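Local coordinates for LIM domain only protein 7 (Homo sapiens, PDB 2EAQ) that carries a PDZ domain, a fold that probably binds the C-terminal tails of partner proteins in a groove between a helix and a strand, at residues 66-69 with 70-74. Sequence-based numbering, arbitrary orientation.
Sequences KEWE and EAMAK
With CG of Trp68 anti to the backbone N (chi1 178°) and CG of Met72 anti to the carbonyl carbon (chi1 -80°), the two side chains, one turn apart, run next to each other in the same direction. Met72 CG comes in obliquely at the pyrrole part of the indole, 3.5 Å from Trp68 NE1. The sulfur sits farther off, Met72 SD lying 5.0 Å from the centroid of the Trp68 five-membered ring, an oblique Met-aromatic contact. In the backbone Met72 N donates to Trp68 O at 2.9 Å, and matching bonds run from Glu70 N to Lys66 O, Ala71 N to Glu67 O and Ala73 N to Glu69 O.

On the exposed side the Lys66 chain bends twice and slants across the extended Glu70. Lys66 CE rests 3.4 Å from Glu70 OE2, while Lys66 NZ stays 4.2 Å from that oxygen, beyond a salt bridge, though the opposite charges probably still attract. Trp68 is buried, meeting Phe60 edge to face and packing on Ile52 and Ile55, and Ala71 and Met72 also touch Ile55. This i to i+4 pairing belongs to an amphipathic alpha-helix, here helix 65-78 of the PDZ fold, packed on strands 51-55 and 58-59.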
loop_
_atom_site.group_PDB
_atom_site.type_symbol
_atom_site.label_atom_id
_atom_site.label_comp_id
_atom_site.label_asym_id
_atom_site.label_seq_id
_atom_site.Cartn_x
_atom_site.Cartn_y
_atom_site.Cartn_z
ATOM N N LYS A 66 8.092 11.255 -5.628
ATOM C CA LYS A 66 7.030 12.156 -6.057
ATOM C C LYS A 66 5.976 11.337 -6.812
ATOM O O LYS A 66 4.767 11.431 -6.528
ATOM C CB LYS A 66 7.596 13.248 -6.978
ATOM C CG LYS A 66 6.583 14.241 -7.419
ATOM C CD LYS A 66 5.861 14.766 -6.248
ATOM C CE LYS A 66 5.106 16.016 -6.626
ATOM N NZ LYS A 66 6.129 16.960 -7.220
ATOM N N GLU A 67 6.406 10.569 -7.802
ATOM C CA GLU A 67 5.438 9.721 -8.556
ATOM C C GLU A 67 4.764 8.740 -7.621
ATOM O O GLU A 67 3.596 8.432 -7.780
ATOM C CB GLU A 67 6.113 8.979 -9.685
ATOM C CG GLU A 67 6.473 10.003 -10.779
ATOM C CD GLU A 67 7.348 9.462 -11.885
ATOM O OE1 GLU A 67 7.646 8.247 -11.914
ATOM O OE2 GLU A 67 7.774 10.308 -12.738
ATOM N N TRP A 68 5.471 8.270 -6.599
ATOM C CA TRP A 68 4.837 7.359 -5.655
ATOM C C TRP A 68 3.668 8.015 -4.935
ATOM O O TRP A 68 2.520 7.477 -4.857
ATOM C CB TRP A 68 5.863 6.907 -4.634
ATOM C CG TRP A 68 5.162 6.000 -3.631
ATOM C CD1 TRP A 68 4.687 6.323 -2.389
ATOM C CD2 TRP A 68 4.807 4.659 -3.878
ATOM N NE1 TRP A 68 4.039 5.245 -1.852
ATOM C CE2 TRP A 68 4.093 4.204 -2.747
ATOM C CE3 TRP A 68 5.030 3.774 -4.954
ATOM C CZ2 TRP A 68 3.590 2.897 -2.650
ATOM C CZ3 TRP A 68 4.533 2.476 -4.844
ATOM C CH2 TRP A 68 3.825 2.049 -3.712
ATOM N N GLU A 69 3.924 9.205 -4.412
ATOM C CA GLU A 69 2.913 9.905 -3.730
ATOM C C GLU A 69 1.747 10.223 -4.636
ATOM O O GLU A 69 0.576 10.125 -4.217
ATOM C CB GLU A 69 3.509 11.141 -3.076
ATOM C CG GLU A 69 4.466 10.673 -1.915
ATOM C CD GLU A 69 5.055 11.847 -1.106
ATOM O OE1 GLU A 69 4.902 11.816 0.129
ATOM O OE2 GLU A 69 5.647 12.773 -1.722
ATOM N N GLU A 70 2.016 10.576 -5.884
ATOM C CA GLU A 70 0.926 10.826 -6.835
ATOM C C GLU A 70 0.140 9.550 -7.103
ATOM O O GLU A 70 -1.085 9.607 -7.213
ATOM C CB GLU A 70 1.481 11.425 -8.138
ATOM C CG GLU A 70 1.951 12.856 -7.878
ATOM C CD GLU A 70 2.713 13.532 -9.017
ATOM O OE1 GLU A 70 3.173 12.899 -9.996
ATOM O OE2 GLU A 70 2.920 14.767 -8.890
ATOM N N ALA A 71 0.796 8.392 -7.193
ATOM C CA ALA A 71 0.050 7.130 -7.381
ATOM C C ALA A 71 -0.822 6.770 -6.186
ATOM O O ALA A 71 -1.966 6.297 -6.349
ATOM C CB ALA A 71 1.016 6.025 -7.626
ATOM N N MET A 72 -0.351 7.068 -4.985
ATOM C CA MET A 72 -1.139 6.830 -3.791
ATOM C C MET A 72 -2.370 7.718 -3.784
ATOM O O MET A 72 -3.503 7.271 -3.508
ATOM C CB MET A 72 -0.289 7.146 -2.573
ATOM C CG MET A 72 0.631 6.027 -2.270
ATOM S SD MET A 72 -0.073 4.519 -1.334
ATOM C CE MET A 72 -1.225 4.430 -1.604
ATOM N N ALA A 73 -2.227 8.996 -4.169
ATOM C CA ALA A 73 -3.391 9.894 -4.172
ATOM C C ALA A 73 -4.385 9.465 -5.237
ATOM O O ALA A 73 -5.599 9.553 -5.052
ATOM C CB ALA A 73 -2.931 11.383 -4.459
ATOM N N LYS A 74 -3.876 9.028 -6.365
ATOM C CA LYS A 74 -4.743 8.552 -7.434
ATOM C C LYS A 74 -5.528 7.297 -7.004
ATOM O O LYS A 74 -6.705 7.176 -7.303
ATOM C CB LYS A 74 -3.874 8.291 -8.661
ATOM C CG LYS A 74 -4.700 7.816 -9.866
ATOM C CD LYS A 74 -3.803 7.742 -11.091
ATOM C CE LYS A 74 -4.558 7.240 -12.303
ATOM N NZ LYS A 74 -3.596 6.894 -13.382
#